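Local coordinates for putative hydrolase (Burkholderia cenocepacia, PDB 4X00), which is probably a serine hydrolase of the alpha/beta-hydrolase fold, thought to cleave ester bonds as an aryl esterase, at residues 14-19 with 98-103; 86-91 with 123-128. All coordinates share one frame; numbering follows the deposited sequence.

Contact 1: 14-19 with 98-103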
ATOM      1  N   TYR A  14      -8.769 -16.870  -1.276  1.00 16.36           N
ATOM      2  CA  TYR A  14      -9.582 -17.196  -0.106  1.00 16.27           C
ATOM      3  C   TYR A  14      -9.958 -15.928   0.637  1.00 15.54           C
ATOM      4  O   TYR A  14      -9.722 -14.828   0.154  1.00 16.00           O
ATOM      5  CB  TYR A  14      -8.863 -18.191   0.814  1.00 17.58           C
ATOM      6  CG  TYR A  14      -7.482 -17.776   1.237  1.00 17.77           C
ATOM      7  CD1 TYR A  14      -6.369 -18.116   0.473  1.00 18.50           C
ATOM      8  CD2 TYR A  14      -7.282 -17.077   2.413  1.00 17.94           C
ATOM      9  CE1 TYR A  14      -5.104 -17.745   0.869  1.00 18.92           C
ATOM     10  CE2 TYR A  14      -6.031 -16.707   2.814  1.00 18.09           C
ATOM     11  CZ  TYR A  14      -4.940 -17.046   2.037  1.00 18.71           C
ATOM     12  OH  TYR A  14      -3.686 -16.676   2.432  1.00 20.43           O
ATOM     13  N   THR A  15     -10.580 -16.056   1.795  1.00 16.02           N
ATOM     14  CA  THR A  15     -11.003 -14.871   2.503  1.00 16.11           C
ATOM     15  C   THR A  15     -10.539 -14.954   3.952  1.00 15.88           C
ATOM     16  O   THR A  15     -10.266 -16.058   4.477  1.00 17.95           O
ATOM     17  CB  THR A  15     -12.525 -14.682   2.446  1.00 17.17           C
ATOM     18  OG1 THR A  15     -13.163 -15.810   3.035  1.00 17.72           O
ATOM     19  CG2 THR A  15     -13.006 -14.563   1.001  1.00 18.19           C
ATOM     20  N   VAL A  16     -10.465 -13.779   4.583  1.00 14.20           N
ATOM     21  CA  VAL A  16     -10.102 -13.637   5.995  1.00 14.18           C
ATOM     22  C   VAL A  16     -11.082 -12.657   6.643  1.00 13.73           C
ATOM     23  O   VAL A  16     -11.292 -11.556   6.125  1.00 13.11           O
ATOM     24  CB  VAL A  16      -8.651 -13.122   6.151  1.00 14.38           C
ATOM     25  CG1 VAL A  16      -8.364 -12.747   7.620  1.00 15.06           C
ATOM     26  CG2 VAL A  16      -7.656 -14.167   5.661  1.00 15.46           C
ATOM     27  N   THR A  17     -11.700 -13.051   7.753  1.00 13.81           N
ATOM     28  CA  THR A  17     -12.573 -12.130   8.466  1.00 14.48           C
ATOM     29  C   THR A  17     -11.803 -11.246   9.437  1.00 14.89           C
ATOM     30  O   THR A  17     -11.078 -11.745  10.287  1.00 16.04           O
ATOM     31  CB  THR A  17     -13.649 -12.897   9.230  1.00 15.63           C
ATOM     32  OG1 THR A  17     -14.331 -13.764   8.319  1.00 17.88           O
ATOM     33  CG2 THR A  17     -14.644 -11.941   9.876  1.00 15.96           C
ATOM     34  N   ALA A  18     -11.961  -9.935   9.321  1.00 14.99           N
ATOM     35  CA  ALA A  18     -11.317  -8.993  10.239  1.00 15.42           C
ATOM     36  C   ALA A  18     -12.079  -8.893  11.567  1.00 16.20           C
ATOM     37  O   ALA A  18     -13.223  -9.343  11.671  1.00 15.43           O
ATOM     38  CB  ALA A  18     -11.211  -7.611   9.571  1.00 16.86           C
ATOM     39  N   PRO A  19     -11.469  -8.283  12.593  1.00 17.58           N
ATOM     40  CA  PRO A  19     -12.152  -8.302  13.905  1.00 18.64           C
ATOM     41  C   PRO A  19     -13.489  -7.543  13.966  1.00 17.94           C
ATOM     42  O   PRO A  19     -14.291  -7.812  14.866  1.00 19.40           O
ATOM     43  CB  PRO A  19     -11.126  -7.658  14.841  1.00 19.62           C
ATOM     44  CG  PRO A  19      -9.814  -7.815  14.145  1.00 19.92           C
ATOM     45  CD  PRO A  19     -10.076  -7.807  12.683  1.00 18.94           C
ATOM     46  N   ILE A  98      -2.119 -11.507   8.744  1.00 15.50           N
ATOM     47  CA  ILE A  98      -0.892 -12.099   9.291  1.00 16.06           C
ATOM     48  C   ILE A  98      -1.227 -13.326  10.129  1.00 18.12           C
ATOM     49  O   ILE A  98      -0.580 -14.368  10.020  1.00 18.91           O
ATOM     50  CB  ILE A  98      -0.109 -11.067  10.127  1.00 15.30           C
ATOM     51  CG1 ILE A  98       0.419  -9.974   9.185  1.00 15.49           C
ATOM     52  CG2 ILE A  98       1.033 -11.739  10.903  1.00 16.32           C
ATOM     53  CD1 ILE A  98       1.004  -8.762   9.876  1.00 15.92           C
ATOM     54  N   GLU A  99      -2.274 -13.228  10.937  1.00 19.09           N
ATOM     55  CA  GLU A  99      -2.650 -14.364  11.788  1.00 23.22           C
ATOM     56  C   GLU A  99      -3.232 -15.537  11.000  1.00 23.36           C
ATOM     57  O   GLU A  99      -2.844 -16.697  11.208  1.00 23.18           O
ATOM     58  CB  GLU A  99      -3.643 -13.916  12.857  1.00 27.76           C
ATOM     59  CG  GLU A  99      -2.969 -13.096  13.933  1.00 33.42           C
ATOM     60  CD  GLU A  99      -3.905 -12.668  15.052  1.00 38.91           C
ATOM     61  OE1 GLU A  99      -4.784 -13.471  15.461  1.00 41.47           O
ATOM     62  OE2 GLU A  99      -3.748 -11.516  15.527  1.00 40.48           O
ATOM     63  N   SER A 100      -4.159 -15.243  10.096  1.00 23.87           N
ATOM     64  CA  SER A 100      -4.900 -16.301   9.421  1.00 25.88           C
ATOM     65  C   SER A 100      -3.997 -17.115   8.509  1.00 26.81           C
ATOM     66  O   SER A 100      -4.150 -18.333   8.381  1.00 27.99           O
ATOM     67  CB  SER A 100      -6.062 -15.708   8.625  1.00 27.61           C
ATOM     68  OG  SER A 100      -6.910 -16.744   8.154  1.00 30.24           O
ATOM     69  N   THR A 101      -3.053 -16.437   7.875  1.00 26.50           N
ATOM     70  CA  THR A 101      -2.121 -17.096   6.979  1.00 26.52           C
ATOM     71  C   THR A 101      -1.016 -17.814   7.748  1.00 26.77           C
ATOM     72  O   THR A 101      -0.248 -18.584   7.177  1.00 26.67           O
ATOM     73  CB  THR A 101      -1.493 -16.084   6.017  1.00 26.13           C
ATOM     74  OG1 THR A 101      -0.782 -15.102   6.778  1.00 26.01           O
ATOM     75  CG2 THR A 101      -2.574 -15.397   5.189  1.00 26.32           C
ATOM     76  N   HIS A 102      -0.965 -17.588   9.060  1.00 27.18           N
ATOM     77  CA  HIS A 102       0.122 -18.076   9.913  1.00 27.77           C
ATOM     78  C   HIS A 102       1.478 -17.682   9.333  1.00 26.65           C
ATOM     79  O   HIS A 102       2.463 -18.409   9.486  1.00 26.54           O
ATOM     80  CB  HIS A 102       0.036 -19.597  10.126  1.00 31.21           C
ATOM     81  CG  HIS A 102      -1.247 -20.024  10.764  1.00 35.12           C
ATOM     82  ND1 HIS A 102      -1.422 -20.068  12.131  1.00 36.92           N
ATOM     83  CD2 HIS A 102      -2.439 -20.372  10.221  1.00 36.37           C
ATOM     84  CE1 HIS A 102      -2.656 -20.452  12.403  1.00 37.70           C
ATOM     85  NE2 HIS A 102      -3.295 -20.638  11.262  1.00 37.12           N
ATOM     86  N   ALA A 103       1.499 -16.515   8.684  1.00 26.38           N
ATOM     87  CA  ALA A 103       2.714 -15.972   8.088  1.00 26.55           C
ATOM     88  C   ALA A 103       3.773 -15.757   9.160  1.00 27.74           C
ATOM     89  O   ALA A 103       3.562 -15.019  10.129  1.00 28.91           O
ATOM     90  CB  ALA A 103       2.419 -14.669   7.354  1.00 25.87           C
TER

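Contact 2: 86-91 with 123-128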
ATOM      1  N   ASP A  86     -11.101   5.414  11.466  1.00 15.02           N
ATOM      2  CA  ASP A  86     -10.223   4.891  12.509  1.00 16.22           C
ATOM      3  C   ASP A  86      -9.114   4.064  11.832  1.00 15.50           C
ATOM      4  O   ASP A  86      -9.367   2.949  11.345  1.00 15.27           O
ATOM      5  CB  ASP A  86     -11.002   4.034  13.509  1.00 18.65           C
ATOM      6  CG  ASP A  86     -10.120   3.466  14.618  1.00 21.82           C
ATOM      7  OD1 ASP A  86      -8.921   3.816  14.676  1.00 22.20           O
ATOM      8  OD2 ASP A  86     -10.644   2.688  15.459  1.00 24.90           O
ATOM      9  N   GLY A  87      -7.889   4.600  11.797  1.00 15.52           N
ATOM     10  CA  GLY A  87      -6.757   3.897  11.211  1.00 15.26           C
ATOM     11  C   GLY A  87      -6.548   2.507  11.792  1.00 14.97           C
ATOM     12  O   GLY A  87      -6.031   1.626  11.110  1.00 15.31           O
ATOM     13  N   ARG A  88      -6.930   2.307  13.049  1.00 15.46           N
ATOM     14  CA  ARG A  88      -6.758   1.012  13.691  1.00 16.27           C
ATOM     15  C   ARG A  88      -7.521  -0.094  12.961  1.00 15.71           C
ATOM     16  O   ARG A  88      -7.090  -1.255  12.985  1.00 15.95           O
ATOM     17  CB  ARG A  88      -7.200   1.086  15.175  1.00 18.21           C
ATOM     18  CG  ARG A  88      -7.124  -0.225  15.970  1.00 22.39           C
ATOM     19  CD  ARG A  88      -5.715  -0.827  15.989  1.00 25.53           C
ATOM     20  NE  ARG A  88      -5.695  -2.036  16.816  1.00 27.29           N
ATOM     21  CZ  ARG A  88      -5.471  -2.041  18.123  1.00 28.94           C
ATOM     22  NH1 ARG A  88      -5.258  -0.899  18.756  1.00 29.25           N
ATOM     23  NH2 ARG A  88      -5.459  -3.186  18.796  1.00 30.16           N
ATOM     24  N   ARG A  89      -8.662   0.235  12.329  1.00 14.58           N
ATOM     25  CA  ARG A  89      -9.427  -0.817  11.655  1.00 14.37           C
ATOM     26  C   ARG A  89      -8.616  -1.427  10.521  1.00 12.74           C
ATOM     27  O   ARG A  89      -8.653  -2.645  10.297  1.00 12.75           O
ATOM     28  CB  ARG A  89     -10.740  -0.302  11.055  1.00 16.06           C
ATOM     29  CG  ARG A  89     -11.738   0.216  11.992  1.00 18.95           C
ATOM     30  CD  ARG A  89     -12.319  -0.911  12.803  1.00 22.09           C
ATOM     31  NE  ARG A  89     -13.192  -0.283  13.752  1.00 25.20           N
ATOM     32  CZ  ARG A  89     -14.498  -0.102  13.579  1.00 27.23           C
ATOM     33  NH1 ARG A  89     -15.128  -0.589  12.510  1.00 26.82           N
ATOM     34  NH2 ARG A  89     -15.179   0.525  14.515  1.00 30.30           N
ATOM     35  N   TRP A  90      -7.889  -0.581   9.800  1.00 12.57           N
ATOM     36  CA  TRP A  90      -7.097  -1.073   8.676  1.00 11.86           C
ATOM     37  C   TRP A  90      -5.889  -1.861   9.189  1.00 11.58           C
ATOM     38  O   TRP A  90      -5.475  -2.849   8.584  1.00 11.91           O
ATOM     39  CB  TRP A  90      -6.604   0.076   7.801  1.00 12.06           C
ATOM     40  CG  TRP A  90      -7.658   1.067   7.314  1.00 11.08           C
ATOM     41  CD1 TRP A  90      -8.377   1.940   8.067  1.00 11.83           C
ATOM     42  CD2 TRP A  90      -8.037   1.312   5.956  1.00 10.95           C
ATOM     43  NE1 TRP A  90      -9.191   2.707   7.270  1.00 10.86           N
ATOM     44  CE2 TRP A  90      -9.000   2.340   5.965  1.00 10.93           C
ATOM     45  CE3 TRP A  90      -7.652   0.760   4.730  1.00 11.54           C
ATOM     46  CZ2 TRP A  90      -9.593   2.819   4.791  1.00 11.54           C
ATOM     47  CZ3 TRP A  90      -8.228   1.239   3.575  1.00 11.18           C
ATOM     48  CH2 TRP A  90      -9.174   2.264   3.604  1.00 11.34           C
ATOM     49  N   ALA A  91      -5.285  -1.383  10.269  1.00 11.87           N
ATOM     50  CA  ALA A  91      -4.221  -2.137  10.902  1.00 12.14           C
ATOM     51  C   ALA A  91      -4.705  -3.496  11.381  1.00 11.74           C
ATOM     52  O   ALA A  91      -3.967  -4.491  11.278  1.00 12.30           O
ATOM     53  CB  ALA A  91      -3.610  -1.346  12.069  1.00 13.17           C
ATOM     54  N   ALA A 123       2.126   0.975  15.101  1.00 13.78           N
ATOM     55  CA  ALA A 123       1.746   1.704  16.320  1.00 14.37           C
ATOM     56  C   ALA A 123       0.976   0.809  17.283  1.00 16.28           C
ATOM     57  O   ALA A 123       1.188   0.844  18.505  1.00 17.79           O
ATOM     58  CB  ALA A 123       0.925   2.938  15.957  1.00 14.35           C
ATOM     59  N   ALA A 124       0.081  -0.005  16.732  1.00 15.98           N
ATOM     60  CA  ALA A 124      -0.805  -0.806  17.578  1.00 17.02           C
ATOM     61  C   ALA A 124      -0.177  -2.124  18.041  1.00 17.75           C
ATOM     62  O   ALA A 124      -0.444  -2.588  19.162  1.00 19.95           O
ATOM     63  CB  ALA A 124      -2.114  -1.091  16.830  1.00 18.64           C
ATOM     64  N   TYR A 125       0.656  -2.724  17.187  1.00 16.77           N
ATOM     65  CA  TYR A 125       1.115  -4.093  17.413  1.00 16.99           C
ATOM     66  C   TYR A 125       2.622  -4.191  17.594  1.00 16.63           C
ATOM     67  O   TYR A 125       3.112  -5.224  18.030  1.00 17.73           O
ATOM     68  CB  TYR A 125       0.691  -4.995  16.242  1.00 17.23           C
ATOM     69  CG  TYR A 125      -0.807  -5.192  16.152  1.00 17.99           C
ATOM     70  CD1 TYR A 125      -1.426  -6.207  16.856  1.00 18.82           C
ATOM     71  CD2 TYR A 125      -1.593  -4.374  15.355  1.00 18.01           C
ATOM     72  CE1 TYR A 125      -2.803  -6.393  16.778  1.00 20.36           C
ATOM     73  CE2 TYR A 125      -2.963  -4.555  15.275  1.00 19.23           C
ATOM     74  CZ  TYR A 125      -3.560  -5.567  15.987  1.00 20.44           C
ATOM     75  OH  TYR A 125      -4.941  -5.752  15.917  1.00 22.10           O
ATOM     76  N   GLY A 126       3.352  -3.135  17.229  1.00 15.70           N
ATOM     77  CA  GLY A 126       4.802  -3.190  17.195  1.00 15.15           C
ATOM     78  C   GLY A 126       5.294  -4.090  16.084  1.00 15.07           C
ATOM     79  O   GLY A 126       4.517  -4.536  15.249  1.00 14.91           O
ATOM     80  N   ASP A 127       6.592  -4.363  16.052  1.00 15.01           N
ATOM     81  CA  ASP A 127       7.143  -5.120  14.927  1.00 15.37           C
ATOM     82  C   ASP A 127       7.642  -6.529  15.247  1.00 15.33           C
ATOM     83  O   ASP A 127       8.306  -7.142  14.403  1.00 16.25           O
ATOM     84  CB  ASP A 127       8.268  -4.336  14.252  1.00 16.03           C
ATOM     85  CG  ASP A 127       9.447  -4.101  15.158  1.00 17.06           C
ATOM     86  OD1 ASP A 127       9.525  -4.702  16.257  1.00 18.07           O
ATOM     87  OD2 ASP A 127      10.309  -3.307  14.740  1.00 17.45           O
ATOM     88  N   LYS A 128       7.286  -7.075  16.414  1.00 16.10           N
ATOM     89  CA  LYS A 128       7.838  -8.379  16.771  1.00 17.44           C
ATOM     90  C   LYS A 128       7.254  -9.480  15.892  1.00 17.88           C
ATOM     91  O   LYS A 128       7.834 -10.557  15.773  1.00 19.94           O
ATOM     92  CB  LYS A 128       7.610  -8.692  18.255  1.00 18.18           C
TER

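Contact 1: 14-19 with 98-103
Tyr14 and Val16 of the edge strand 12-17 lean on Ser100 and Thr101 at the C-terminal end of helix 87-100, where the first strand of this alpha/beta-hydrolase sheet meets one of the helices packed against it. The Tyr14 side chain crosses that of Thr101 at about a right angle. The methyl CG2 of Thr101 comes to the ring edge, near the ring plane, and stands 3.2 Å from the Tyr14 OH, a close packing contact. The same hydroxyl is hydrogen-bonded to Glu28 on the neighbouring strand. With chi1 at 54°, the Tyr14 ring is tucked over its own main chain and points at the helix end. Two residues on, both Val16 methyls come up to the Ser100 CB from one side, CG1 at 3.9 Å, while CG2 also lies 3.7 Å from Ser100 OG. Val16 also touches Ala96 and Ile97; it and Thr101 are the buried members of the contact. The helix closes in a Schellman motif at His102. Thr101 turns its polar branch to its own chain: OG1 is hydrogen-bonded to Ile97 O and accepts from Ala103 N at 3.3 Å, an ST turn with an N-H...O angle of 137°.

Contact 2: 86-91 with 123-128
Arg88 starts out extended, CG opposite the backbone N (chi1 178°), then bends at chi2 (58°), which swings its guanidinium across to the last turn of helix 113-125. Tyr125 comes to meet it with CG set opposite its own carbonyl carbon, the ring reaching back toward helix 87-100. The Ala124 methyl sits over one face of the guanidinium, off the centre of the group, with CB 3.7 Å from Arg88 NH1. The Tyr125 hydroxyl lies at the guanidinium edge, near its plane; the planes of the two flat groups are 72° apart, which rules out a stack, and at 3.9 Å the Tyr125 OH and Arg88 NH2 are not bonded. What joins them is Asp92, one helical turn past Arg88, whose OD1 makes a salt bridge with Arg88 NE and a hydrogen bond with Tyr125 OH. Helix 87-100 leads into strand 107-111 of the alpha/beta-hydrolase sheet and helix 113-125 leads out of it, just after the putative nucleophile elbow at Ser112. Deeper in, Ala91 points its methyl toward helix 113-125 and touches Asn120, while its carbonyl O lies 4.1 Å from Tyr125 CE2, oblique to the ring. At the start of helix 87-100, Asp86 is the N-cap: its OD1 accepts from Arg88 N at 3.0 Å, the donor standing well out of the carboxylate plane.

Contacts 1 and 2 share helix 87-100 but use its two ends: the C-terminal turn meets the edge strand 12-17 in contact 1, and the N-terminal turn meets the end of helix 113-125 in contact 2. Their centres are 15 Å apart. Both are partly buried, with two of four touching residues buried in contact 1 and one of four in contact 2. Contact 1 is strand against helix, a small patch of methyl and hydroxyl packing in which the Tyr14 hydroxyl bonds Glu28 on the neighbouring strand and the Thr101 hydroxyl bonds within its own helix end. Contact 2 is helix against helix, with an exposed arginine and tyrosine sharing the carboxylate of Asp92, and the buried Ala91 further in.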